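Probable glutamine synthetase (Pseudomonas aeruginosa, PDB 4HPP) is a probable glutamine synthetase, with the N-terminal and catalytic domains of that family, and binds magnesium and glutamic acid. Local coordinates at residues L167-M176 and Y186-Q194. Sequence-based numbering, arbitrary orientation.
With MG (magnesium ion), chain B.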
ATOM      1  N   LEU A 167     -13.800  29.637   0.363  1.00 42.95           N
ATOM      2  CA  LEU A 167     -14.829  30.651   0.220  1.00 39.29           C
ATOM      3  C   LEU A 167     -14.189  32.054   0.384  1.00 45.31           C
ATOM      4  O   LEU A 167     -14.469  32.941  -0.445  1.00 43.86           O
ATOM      5  CB  LEU A 167     -16.011  30.414   1.157  1.00 35.86           C
ATOM      6  CG  LEU A 167     -16.819  29.094   1.019  1.00 39.81           C
ATOM      7  CD1 LEU A 167     -17.611  28.799   2.288  1.00 38.02           C
ATOM      8  CD2 LEU A 167     -17.759  29.017  -0.196  1.00 37.93           C
ATOM      9  N   ALA A 168     -13.310  32.260   1.382  1.00 38.31           N
ATOM     10  CA  ALA A 168     -12.552  33.575   1.433  1.00 36.65           C
ATOM     11  C   ALA A 168     -11.846  33.935   0.139  1.00 37.21           C
ATOM     12  O   ALA A 168     -12.091  35.059  -0.414  1.00 31.84           O
ATOM     13  CB  ALA A 168     -11.590  33.700   2.611  1.00 31.13           C
ATOM     14  N   GLN A 169     -11.035  32.991  -0.373  1.00 33.25           N
ATOM     15  CA  GLN A 169     -10.391  33.221  -1.663  1.00 32.21           C
ATOM     16  C   GLN A 169     -11.394  33.495  -2.735  1.00 38.13           C
ATOM     17  O   GLN A 169     -11.108  34.215  -3.630  1.00 41.04           O
ATOM     18  CB  GLN A 169      -9.571  32.030  -2.149  1.00 33.46           C
ATOM     19  CG  GLN A 169      -8.398  31.581  -1.292  1.00 29.38           C
ATOM     20  CD  GLN A 169      -7.874  30.289  -1.786  1.00 34.38           C
ATOM     21  OE1 GLN A 169      -7.581  30.159  -2.996  1.00 34.00           O
ATOM     22  NE2 GLN A 169      -7.890  29.240  -0.902  1.00 36.73           N
ATOM     23  N   ALA A 170     -12.590  32.929  -2.660  1.00 45.77           N
ATOM     24  CA  ALA A 170     -13.533  33.106  -3.751  1.00 45.33           C
ATOM     25  C   ALA A 170     -14.263  34.431  -3.597  1.00 52.91           C
ATOM     26  O   ALA A 170     -15.137  34.755  -4.378  1.00 49.97           O
ATOM     27  CB  ALA A 170     -14.501  31.971  -3.760  1.00 41.64           C
ATOM     28  N   GLY A 171     -13.888  35.230  -2.597  1.00 59.51           N
ATOM     29  CA  GLY A 171     -14.586  36.511  -2.365  1.00 52.46           C
ATOM     30  C   GLY A 171     -16.017  36.392  -1.846  1.00 49.48           C
ATOM     31  O   GLY A 171     -16.827  37.334  -1.985  1.00 49.32           O
ATOM     32  N   THR A 172     -16.353  35.259  -1.234  1.00 43.53           N
ATOM     33  CA  THR A 172     -17.710  35.124  -0.655  1.00 52.21           C
ATOM     34  C   THR A 172     -17.842  35.814   0.753  1.00 53.75           C
ATOM     35  O   THR A 172     -18.941  35.996   1.293  1.00 57.00           O
ATOM     36  CB  THR A 172     -18.231  33.660  -0.619  1.00 40.66           C
ATOM     37  OG1 THR A 172     -17.321  32.835   0.140  1.00 43.97           O
ATOM     38  CG2 THR A 172     -18.353  33.116  -1.984  1.00 40.98           C
ATOM     39  N   GLU A 173     -16.740  36.216   1.348  1.00 50.13           N
ATOM     40  CA  GLU A 173     -16.811  36.650   2.766  1.00 50.73           C
ATOM     41  C   GLU A 173     -17.439  35.591   3.707  1.00 49.85           C
ATOM     42  O   GLU A 173     -18.400  35.844   4.446  1.00 43.74           O
ATOM     43  CB  GLU A 173     -17.516  37.991   2.873  1.00 54.49           C
ATOM     44  CG  GLU A 173     -16.851  39.079   2.017  1.00 57.94           C
ATOM     45  CD  GLU A 173     -17.606  40.384   2.062  1.00 61.31           C
ATOM     46  OE1 GLU A 173     -18.773  40.432   1.536  1.00 76.71           O
ATOM     47  OE2 GLU A 173     -17.041  41.355   2.631  1.00 71.69           O
ATOM     48  N   PRO A 174     -16.880  34.381   3.704  1.00 46.12           N
ATOM     49  CA  PRO A 174     -17.405  33.426   4.670  1.00 46.79           C
ATOM     50  C   PRO A 174     -17.445  34.069   6.091  1.00 50.20           C
ATOM     51  O   PRO A 174     -16.621  34.916   6.415  1.00 57.46           O
ATOM     52  CB  PRO A 174     -16.389  32.293   4.590  1.00 43.43           C
ATOM     53  CG  PRO A 174     -15.111  32.954   4.111  1.00 40.19           C
ATOM     54  CD  PRO A 174     -15.588  33.968   3.141  1.00 41.96           C
ATOM     55  N   GLU A 175     -18.377  33.685   6.936  1.00 48.51           N
ATOM     56  CA  GLU A 175     -18.380  34.241   8.271  1.00 47.32           C
ATOM     57  C   GLU A 175     -18.693  33.226   9.411  1.00 50.24           C
ATOM     58  O   GLU A 175     -18.176  33.381  10.500  1.00 43.32           O
ATOM     59  CB  GLU A 175     -19.317  35.462   8.310  1.00 54.85           C
ATOM     60  CG  GLU A 175     -20.531  35.381   9.240  1.00 64.41           C
ATOM     61  CD  GLU A 175     -21.558  36.498   8.982  1.00 76.61           C
ATOM     62  OE1 GLU A 175     -22.794  36.216   8.866  1.00 70.15           O
ATOM     63  OE2 GLU A 175     -21.115  37.661   8.868  1.00 67.50           O
ATOM     64  N   MET A 176     -19.522  32.196   9.163  1.00 48.01           N
ATOM     65  CA  MET A 176     -19.893  31.214  10.181  1.00 44.35           C
ATOM     66  C   MET A 176     -19.800  29.814   9.562  1.00 47.15           C
ATOM     67  O   MET A 176     -20.170  29.642   8.414  1.00 46.25           O
ATOM     68  CB  MET A 176     -21.311  31.492  10.612  1.00 49.49           C
ATOM     69  CG  MET A 176     -21.611  31.519  12.090  1.00 66.59           C
ATOM     70  SD  MET A 176     -20.689  32.738  13.054  1.00 70.42           S
ATOM     71  CE  MET A 176     -20.627  31.735  14.531  1.00 70.21           C
ATOM     72  N   TYR A 186     -23.904  20.224   7.880  1.00 42.03           N
ATOM     73  CA  TYR A 186     -23.175  21.470   8.173  1.00 42.07           C
ATOM     74  C   TYR A 186     -23.823  22.688   7.523  1.00 43.95           C
ATOM     75  O   TYR A 186     -24.631  22.569   6.619  1.00 44.65           O
ATOM     76  CB  TYR A 186     -21.737  21.367   7.710  1.00 40.22           C
ATOM     77  CG  TYR A 186     -21.071  20.214   8.411  1.00 43.42           C
ATOM     78  CD1 TYR A 186     -20.406  20.429   9.625  1.00 36.07           C
ATOM     79  CD2 TYR A 186     -21.194  18.885   7.924  1.00 36.91           C
ATOM     80  CE1 TYR A 186     -19.834  19.409  10.313  1.00 35.38           C
ATOM     81  CE2 TYR A 186     -20.591  17.850   8.612  1.00 38.99           C
ATOM     82  CZ  TYR A 186     -19.915  18.128   9.812  1.00 40.45           C
ATOM     83  OH  TYR A 186     -19.308  17.146  10.557  1.00 37.56           O
ATOM     84  N   GLU A 187     -23.502  23.858   8.053  1.00 46.74           N
ATOM     85  CA  GLU A 187     -23.991  25.103   7.519  1.00 49.05           C
ATOM     86  C   GLU A 187     -22.852  26.115   7.443  1.00 49.53           C
ATOM     87  O   GLU A 187     -22.067  26.290   8.381  1.00 47.21           O
ATOM     88  CB  GLU A 187     -25.123  25.642   8.366  1.00 53.08           C
ATOM     89  CG  GLU A 187     -25.849  26.822   7.712  1.00 59.16           C
ATOM     90  CD  GLU A 187     -26.898  27.491   8.612  1.00 57.94           C
ATOM     91  OE1 GLU A 187     -27.495  28.509   8.203  1.00 69.36           O
ATOM     92  OE2 GLU A 187     -27.156  27.004   9.719  1.00 52.55           O
ATOM     93  N   VAL A 188     -22.759  26.759   6.298  1.00 50.62           N
ATOM     94  CA  VAL A 188     -21.886  27.897   6.174  1.00 51.00           C
ATOM     95  C   VAL A 188     -22.694  29.155   5.761  1.00 51.43           C
ATOM     96  O   VAL A 188     -23.619  29.075   4.946  1.00 47.94           O
ATOM     97  CB  VAL A 188     -20.688  27.601   5.270  1.00 48.71           C
ATOM     98  CG1 VAL A 188     -21.133  27.133   3.885  1.00 51.74           C
ATOM     99  CG2 VAL A 188     -19.792  28.835   5.178  1.00 52.66           C
ATOM    100  N   THR A 189     -22.382  30.284   6.397  1.00 46.35           N
ATOM    101  CA  THR A 189     -23.079  31.527   6.154  1.00 46.00           C
ATOM    102  C   THR A 189     -21.995  32.534   5.755  1.00 51.31           C
ATOM    103  O   THR A 189     -20.784  32.401   6.088  1.00 47.73           O
ATOM    104  CB  THR A 189     -23.840  32.051   7.398  1.00 45.64           C
ATOM    105  OG1 THR A 189     -22.918  32.206   8.456  1.00 58.19           O
ATOM    106  CG2 THR A 189     -24.916  31.130   7.921  1.00 37.32           C
ATOM    107  N   CYS A 190     -22.431  33.544   5.028  1.00 51.38           N
ATOM    108  CA  CYS A 190     -21.543  34.580   4.578  1.00 44.38           C
ATOM    109  C   CYS A 190     -22.150  35.943   4.813  1.00 50.10           C
ATOM    110  O   CYS A 190     -23.342  36.072   5.138  1.00 48.05           O
ATOM    111  CB  CYS A 190     -21.265  34.415   3.098  1.00 47.89           C
ATOM    112  SG  CYS A 190     -20.365  32.912   2.701  1.00 57.21           S
ATOM    113  N   ARG A 191     -21.320  36.967   4.606  1.00 50.84           N
ATOM    114  CA  ARG A 191     -21.738  38.327   4.777  1.00 48.23           C
ATOM    115  C   ARG A 191     -22.739  38.698   3.666  1.00 44.44           C
ATOM    116  O   ARG A 191     -22.632  38.237   2.556  1.00 42.52           O
ATOM    117  CB  ARG A 191     -20.479  39.190   4.789  1.00 57.21           C
ATOM    118  CG  ARG A 191     -19.721  39.092   6.131  1.00 71.88           C
ATOM    119  CD  ARG A 191     -18.506  40.012   6.259  1.00 67.39           C
ATOM    120  NE  ARG A 191     -18.487  41.036   5.194  1.00 82.22           N
ATOM    121  CZ  ARG A 191     -19.309  42.099   5.097  1.00 83.54           C
ATOM    122  NH1 ARG A 191     -20.258  42.322   6.023  1.00 74.12           N
ATOM    123  NH2 ARG A 191     -19.184  42.940   4.049  1.00 66.14           N
ATOM    124  N   PRO A 192     -23.714  39.554   3.943  1.00 45.74           N
ATOM    125  CA  PRO A 192     -24.663  39.925   2.853  1.00 43.22           C
ATOM    126  C   PRO A 192     -23.991  40.611   1.633  1.00 45.01           C
ATOM    127  O   PRO A 192     -22.891  41.141   1.767  1.00 54.53           O
ATOM    128  CB  PRO A 192     -25.556  40.952   3.544  1.00 48.17           C
ATOM    129  CG  PRO A 192     -25.165  40.976   5.011  1.00 43.55           C
ATOM    130  CD  PRO A 192     -23.760  40.496   5.078  1.00 41.80           C
ATOM    131  N   ALA A 193     -24.623  40.626   0.463  1.00 45.30           N
ATOM    132  CA  ALA A 193     -24.094  41.372  -0.748  1.00 45.24           C
ATOM    133  C   ALA A 193     -25.244  42.152  -1.385  1.00 45.16           C
ATOM    134  O   ALA A 193     -26.384  41.837  -1.114  1.00 46.64           O
ATOM    135  CB  ALA A 193     -23.471  40.436  -1.810  1.00 37.42           C
ATOM    136  N   GLN A 194     -24.967  43.139  -2.243  1.00 48.84           N
ATOM    137  CA  GLN A 194     -26.060  43.929  -2.781  1.00 53.33           C
ATOM    138  C   GLN A 194     -26.521  43.414  -4.125  1.00 50.04           C
ATOM    139  O   GLN A 194     -25.728  43.096  -4.941  1.00 57.76           O
ATOM    140  CB  GLN A 194     -25.667  45.387  -2.867  1.00 61.05           C
ATOM    141  CG  GLN A 194     -26.846  46.326  -3.110  1.00 73.81           C
ATOM    142  CD  GLN A 194     -26.403  47.774  -3.340  1.00 75.61           C
ATOM    143  OE1 GLN A 194     -27.216  48.663  -3.621  1.00 78.14           O
ATOM    144  NE2 GLN A 194     -25.111  48.007  -3.234  1.00 67.10           N
TER
HETATM  145 MG    MG B 501     -29.607  26.488  10.002  1.00 40.18          MG
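Met176 and Thr189 form an antiparallel hydrogen-bonded pair, Thr189 N donating to Met176 O at 3.1 Å, while Pro174 and Cys190 form a non-hydrogen-bonded pair with CA atoms 4.3 Å apart. Between them the register slips by one residue: Thr189 O accepts from Glu175 N at 2.9 Å and, more weakly, from Met176 N, a classic beta bulge in the hairpin of strands 174-179 and 185-194. Beyond the bulge, Arg191 N bonds to Glu173 O.

A nearly eclipsed torsion about CG-CD (chi3 13°) folds the Arg191 chain, bringing the NE/NH2 side of the guanidinium back to Glu173. NE and NH2 both reach OE2 of that glutamate, each at 3.0 Å, in a salt bridge. The oxygen lies in the guanidinium plane, but the carboxylate stands almost perpendicular to it, at 87°; both nitrogens approach from one face, NE from well above the carboxylate plane. Glu173 OE1 is bound by Arg201, so the carboxylate joins two arginines and is probably kept ionised. Glu175 OE2 passes the aliphatic part of Arg191, 3.4 Å from CG.

This hairpin belongs to the catalytic domain of the glutamine synthetase fold, and its second strand also pairs with strand 124-137. Glu187, on strand 185-194, has CG anti to its backbone N (chi1 -170°) and an extended chain, delivering OE2 to the magnesium ion at 2.5 Å; Glu133 and Glu180 are the other protein ligands.

On the side of helix 196-216, Leu167 and Val188 meet tip to tip, CD1 to CG2, and Leu167 also packs on Val205 and Val208. Cys190 points its sulfur between Thr172 and Pro174, with SG 3.6 Å from Pro174 CA, and touches Val205. A Schellman motif at Gly171 ends helix 159-169, and Thr172 and Glu173 lead on to strand 174-179.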